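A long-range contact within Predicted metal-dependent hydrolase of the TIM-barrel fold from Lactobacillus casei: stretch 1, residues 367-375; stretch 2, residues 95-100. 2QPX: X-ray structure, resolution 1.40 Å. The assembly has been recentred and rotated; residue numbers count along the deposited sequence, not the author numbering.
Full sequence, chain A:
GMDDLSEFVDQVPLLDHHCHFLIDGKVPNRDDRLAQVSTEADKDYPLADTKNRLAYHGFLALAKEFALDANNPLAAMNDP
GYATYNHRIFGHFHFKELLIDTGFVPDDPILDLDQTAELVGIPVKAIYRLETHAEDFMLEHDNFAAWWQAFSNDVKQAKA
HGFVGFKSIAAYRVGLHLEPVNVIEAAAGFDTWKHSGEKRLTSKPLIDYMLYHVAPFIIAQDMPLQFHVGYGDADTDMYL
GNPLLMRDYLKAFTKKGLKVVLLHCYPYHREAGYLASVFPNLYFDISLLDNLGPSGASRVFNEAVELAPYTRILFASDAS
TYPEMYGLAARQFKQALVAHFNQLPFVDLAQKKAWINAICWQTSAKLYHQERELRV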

ATOM      1  N   LEU A 367      -1.171  -9.316  28.386  1.00 19.44           N
ATOM      2  CA  LEU A 367      -1.181 -10.398  27.431  1.00 20.75           C
ATOM      3  C   LEU A 367      -0.218 -11.532  27.810  1.00 19.99           C
ATOM      4  O   LEU A 367      -0.539 -12.718  27.700  1.00 21.76           O
ATOM      5  CB  LEU A 367      -0.834  -9.742  26.076  1.00 24.56           C
ATOM      6  CG  LEU A 367      -1.078 -10.381  24.773  1.00 28.55           C
ATOM      7  CD1 LEU A 367      -2.486 -10.914  24.737  1.00 28.02           C
ATOM      8  CD2 LEU A 367      -0.737  -9.291  23.702  1.00 22.80           C
ATOM      9  N   TYR A 368       0.964 -11.172  28.310  1.00 18.04           N
ATOM     10  CA  TYR A 368       1.994 -12.111  28.626  1.00 17.14           C
ATOM     11  C   TYR A 368       2.082 -12.415  30.119  1.00 16.96           C
ATOM     12  O   TYR A 368       2.970 -13.143  30.561  1.00 18.02           O
ATOM     13  CB  TYR A 368       3.361 -11.680  28.101  1.00 17.08           C
ATOM     14  CG  TYR A 368       3.473 -11.602  26.581  1.00 15.03           C
ATOM     15  CD1 TYR A 368       3.185 -10.446  25.883  1.00 15.68           C
ATOM     16  CD2 TYR A 368       3.903 -12.695  25.857  1.00 15.86           C
ATOM     17  CE1 TYR A 368       3.320 -10.365  24.503  1.00 16.25           C
ATOM     18  CE2 TYR A 368       4.034 -12.630  24.473  1.00 16.38           C
ATOM     19  CZ  TYR A 368       3.728 -11.474  23.803  1.00 14.42           C
ATOM     20  OH  TYR A 368       3.887 -11.377  22.440  1.00 15.43           O
ATOM     21  N   HIS A 369       1.153 -11.856  30.890  1.00 17.72           N
ATOM     22  CA  HIS A 369       1.090 -12.138  32.325  1.00 17.73           C
ATOM     23  C   HIS A 369       2.348 -11.665  33.074  1.00 18.79           C
ATOM     24  O   HIS A 369       2.891 -12.382  33.935  1.00 20.11           O
ATOM     25  CB  HIS A 369       0.815 -13.612  32.609  1.00 18.58           C
ATOM     26  CG  HIS A 369      -0.360 -14.166  31.870  1.00 18.65           C
ATOM     27  ND1 HIS A 369      -1.659 -13.783  32.133  1.00 22.06           N
ATOM     28  CD2 HIS A 369      -0.429 -15.048  30.841  1.00 19.92           C
ATOM     29  CE1 HIS A 369      -2.481 -14.420  31.311  1.00 22.76           C
ATOM     30  NE2 HIS A 369      -1.757 -15.209  30.527  1.00 21.42           N
ATOM     31  N   GLN A 370       2.823 -10.466  32.704  1.00 18.92           N
ATOM     32  CA  GLN A 370       4.047  -9.905  33.264  1.00 18.41           C
ATOM     33  C   GLN A 370       3.766  -8.656  34.100  1.00 20.30           C
ATOM     34  O   GLN A 370       4.622  -7.799  34.246  1.00 21.50           O
ATOM     35  CB  GLN A 370       5.064  -9.581  32.161  1.00 18.13           C
ATOM     36  CG  GLN A 370       5.376 -10.802  31.278  1.00 17.45           C
ATOM     37  CD  GLN A 370       6.063 -11.892  32.070  1.00 18.23           C
ATOM     38  OE1 GLN A 370       7.127 -11.661  32.678  1.00 19.54           O
ATOM     39  NE2 GLN A 370       5.471 -13.099  32.076  1.00 20.03           N
ATOM     40  N   GLU A 371       2.576  -8.583  34.671  1.00 19.07           N
ATOM     41  CA  GLU A 371       2.189  -7.403  35.473  1.00 21.07           C
ATOM     42  C   GLU A 371       3.176  -7.092  36.577  1.00 22.19           C
ATOM     43  O   GLU A 371       3.538  -5.929  36.803  1.00 22.72           O
ATOM     44  CB  GLU A 371       0.791  -7.576  36.064  1.00 21.10           C
ATOM     45  CG  GLU A 371      -0.318  -7.670  35.025  1.00 21.64           C
ATOM     46  CD  GLU A 371      -0.712  -9.097  34.623  1.00 22.93           C
ATOM     47  OE1 GLU A 371       0.078 -10.056  34.797  1.00 19.77           O
ATOM     48  OE2 GLU A 371      -1.860  -9.252  34.153  1.00 25.56           O
ATOM     49  N   ARG A 372       3.637  -8.119  37.253  1.00 21.00           N
ATOM     50  CA  ARG A 372       4.573  -7.910  38.359  1.00 22.47           C
ATOM     51  C   ARG A 372       5.871  -7.169  37.987  1.00 24.27           C
ATOM     52  O   ARG A 372       6.369  -6.317  38.747  1.00 25.39           O
ATOM     53  CB  ARG A 372       4.886  -9.264  38.984  1.00 25.14           C
ATOM     54  CG  ARG A 372       5.862  -9.257  40.115  0.50 24.91           C
ATOM     55  CD  ARG A 372       5.961 -10.690  40.636  0.50 27.53           C
ATOM     56  NE  ARG A 372       4.737 -11.071  41.328  0.50 34.76           N
ATOM     57  CZ  ARG A 372       4.412 -12.320  41.649  0.50 36.55           C
ATOM     58  N   GLU A 373       6.410  -7.480  36.811  1.00 24.63           N
ATOM     59  CA  GLU A 373       7.644  -6.891  36.343  1.00 24.96           C
ATOM     60  C   GLU A 373       7.485  -5.433  35.966  1.00 25.45           C
ATOM     61  O   GLU A 373       8.466  -4.667  35.938  1.00 29.01           O
ATOM     62  CB  GLU A 373       8.148  -7.706  35.123  1.00 26.65           C
ATOM     63  CG  GLU A 373       8.788  -9.065  35.464  1.00 30.70           C
ATOM     64  CD  GLU A 373       7.844 -10.203  35.821  1.00 35.72           C
ATOM     65  OE1 GLU A 373       6.598 -10.129  35.600  1.00 37.59           O
ATOM     66  OE2 GLU A 373       8.367 -11.221  36.325  1.00 41.87           O
ATOM     67  N   LEU A 374       6.268  -5.030  35.622  1.00 24.06           N
ATOM     68  CA  LEU A 374       6.001  -3.663  35.189  1.00 25.31           C
ATOM     69  C   LEU A 374       5.534  -2.740  36.328  1.00 29.72           C
ATOM     70  O   LEU A 374       5.213  -1.579  36.115  1.00 33.03           O
ATOM     71  CB  LEU A 374       5.038  -3.660  33.979  1.00 24.91           C
ATOM     72  CG  LEU A 374       5.792  -3.629  32.655  1.00 23.79           C
ATOM     73  CD1 LEU A 374       6.489  -2.262  32.449  1.00 25.43           C
ATOM     74  CD2 LEU A 374       6.802  -4.765  32.547  1.00 26.39           C
ATOM     75  N   ARG A 375       5.493  -3.265  37.549  1.00 31.69           N
ATOM     76  CA  ARG A 375       5.193  -2.435  38.711  1.00 36.10           C
ATOM     77  C   ARG A 375       6.258  -1.369  38.928  1.00 41.96           C
ATOM     78  O   ARG A 375       7.453  -1.650  38.855  1.00 42.87           O
ATOM     79  CB  ARG A 375       5.150  -3.296  39.957  1.00 36.04           C
ATOM     80  CG  ARG A 375       3.976  -4.211  40.013  1.00 35.53           C
ATOM     81  CD  ARG A 375       3.999  -4.980  41.320  1.00 38.31           C
ATOM     82  NE  ARG A 375       5.212  -5.793  41.400  1.00 37.01           N
ATOM     83  CZ  ARG A 375       5.647  -6.427  42.483  1.00 40.35           C
ATOM     84  NH1 ARG A 375       4.980  -6.357  43.625  1.00 38.23           N
ATOM     85  NH2 ARG A 375       6.769  -7.128  42.411  1.00 40.08           N
TER
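Stretch 2 (95-100) FKELLI

Two side-chain oxygens lie unusually close at the centre of this contact: OE2 of Glu 97 is 2.6 Å from OE1 of Gln 370. At that separation an acid group probably holds a proton and donates it, although the coordinates do not locate the hydrogen. The bond from NE2 of Gln 370 to the backbone O of Tyr 368 (2.9 Å, N-H...O angle 169°) is consistent with OE1 being the atom that faces the acid.

Stretch 2 is a strand throughout. Stretch 1 leaves a helix at His 369, whose positive phi of 63° and the two bonds back into the last turn define a Schellman motif; residues 371-373 then have helical phi/psi without the regular bonds. The two run in opposite order across the contact, because the nearest CA pairs are Tyr 368 with Leu 99 (9.3 Å), Glu 373 with Glu 97 (7.1 Å) and Leu 374 with Lys 96 (6.6 Å). The backbones therefore draw together toward the Leu 374 end, and side chains fill the wider gap at Tyr 368.

There, CD1 of Leu 99 sits over one face of the Tyr 368 ring, 3.7 Å from its centroid and 18° off the normal, a CH-pi arrangement. Glu 97, extended with chi1 and chi2 both t, reaches both Gln 370 and Glu 373. Its OE2 lies 3.6 Å from CG of Glu 373 and 4.4 Å from OE1 of Glu 373, a pairing of two acids that would be one of like charges only if Glu 97 were ionised. At the narrow end, CD1 of Leu 374 approaches CB of Lys 96 at 3.9 Å, while the end of the lysine side chain leads away. One water spans the backbones, 2.8 Å from O of Lys 96 and 3.0 Å from O of Glu 373. In all, 313 Å² is buried, summed over both sides.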

ATOM      1  N   PHE A  95      13.362   0.835  29.205  1.00 15.85           N
ATOM      2  CA  PHE A  95      13.008  -0.576  29.050  1.00 16.18           C
ATOM      3  C   PHE A  95      12.865  -1.214  30.427  1.00 16.29           C
ATOM      4  O   PHE A  95      13.711  -1.019  31.301  1.00 17.90           O
ATOM      5  CB  PHE A  95      14.079  -1.332  28.275  1.00 15.36           C
ATOM      6  CG  PHE A  95      14.094  -1.114  26.775  1.00 15.50           C
ATOM      7  CD1 PHE A  95      14.717  -0.010  26.213  1.00 15.16           C
ATOM      8  CD2 PHE A  95      13.529  -2.048  25.908  1.00 15.78           C
ATOM      9  CE1 PHE A  95      14.827   0.148  24.852  1.00 15.17           C
ATOM     10  CE2 PHE A  95      13.644  -1.881  24.537  1.00 15.78           C
ATOM     11  CZ  PHE A  95      14.252  -0.791  24.005  1.00 14.34           C
ATOM     12  N   LYS A  96      11.811  -1.989  30.616  1.00 16.68           N
ATOM     13  CA  LYS A  96      11.605  -2.701  31.888  1.00 17.46           C
ATOM     14  C   LYS A  96      11.579  -4.217  31.787  1.00 18.26           C
ATOM     15  O   LYS A  96      11.704  -4.896  32.794  1.00 16.87           O
ATOM     16  CB  LYS A  96      10.343  -2.200  32.597  1.00 18.84           C
ATOM     17  CG  LYS A  96      10.424  -0.729  33.028  1.00 20.08           C
ATOM     18  CD  LYS A  96      11.538  -0.451  34.018  1.00 23.02           C
ATOM     19  CE  LYS A  96      11.534   1.047  34.363  1.00 25.66           C
ATOM     20  NZ  LYS A  96      12.563   1.327  35.382  1.00 29.34           N
ATOM     21  N   GLU A  97      11.426  -4.779  30.586  1.00 16.39           N
ATOM     22  CA  GLU A  97      11.471  -6.241  30.411  1.00 15.30           C
ATOM     23  C   GLU A  97      11.717  -6.545  28.941  1.00 14.30           C
ATOM     24  O   GLU A  97      11.231  -5.807  28.099  1.00 16.22           O
ATOM     25  CB  GLU A  97      10.182  -6.905  30.892  1.00 15.24           C
ATOM     26  CG  GLU A  97      10.285  -8.420  31.000  1.00 16.99           C
ATOM     27  CD  GLU A  97       9.041  -9.097  31.454  1.00 17.34           C
ATOM     28  OE1 GLU A  97       7.947  -8.562  31.195  1.00 19.60           O
ATOM     29  OE2 GLU A  97       9.185 -10.184  32.075  1.00 20.05           O
ATOM     30  N   LEU A  98      12.444  -7.631  28.677  1.00 14.93           N
ATOM     31  CA  LEU A  98      12.630  -8.178  27.345  1.00 15.34           C
ATOM     32  C   LEU A  98      12.057  -9.571  27.277  1.00 14.90           C
ATOM     33  O   LEU A  98      12.359 -10.404  28.125  1.00 15.98           O
ATOM     34  CB  LEU A  98      14.105  -8.263  27.006  1.00 14.16           C
ATOM     35  CG  LEU A  98      14.947  -6.967  27.142  1.00 13.20           C
ATOM     36  CD1 LEU A  98      16.399  -7.266  26.684  1.00 15.18           C
ATOM     37  CD2 LEU A  98      14.317  -5.724  26.509  1.00 15.58           C
ATOM     38  N   LEU A  99      11.261  -9.843  26.236  1.00 14.57           N
ATOM     39  CA  LEU A  99      10.834 -11.206  25.931  1.00 15.02           C
ATOM     40  C   LEU A  99      11.563 -11.638  24.654  1.00 13.37           C
ATOM     41  O   LEU A  99      11.283 -11.129  23.569  1.00 14.57           O
ATOM     42  CB  LEU A  99       9.311 -11.299  25.771  1.00 15.39           C
ATOM     43  CG  LEU A  99       8.443 -10.585  26.814  1.00 16.37           C
ATOM     44  CD1 LEU A  99       6.941 -10.860  26.591  1.00 16.62           C
ATOM     45  CD2 LEU A  99       8.874 -10.981  28.218  1.00 17.81           C
ATOM     46  N   ILE A 100      12.509 -12.557  24.802  1.00 14.53           N
ATOM     47  CA  ILE A 100      13.420 -12.965  23.747  1.00 13.28           C
ATOM     48  C   ILE A 100      12.942 -14.278  23.093  1.00 13.78           C
ATOM     49  O   ILE A 100      12.728 -15.299  23.759  1.00 14.43           O
ATOM     50  CB  ILE A 100      14.849 -13.158  24.250  1.00 14.22           C
ATOM     51  CG1 ILE A 100      15.457 -11.766  24.578  1.00 16.19           C
ATOM     52  CG2 ILE A 100      15.697 -13.942  23.246  1.00 15.75           C
ATOM     53  CD1 ILE A 100      16.879 -11.756  25.111  1.00 16.40           C
TER
HETATM   54  O   HOH W   1      11.401  -4.269  35.456  1.00 26.01           O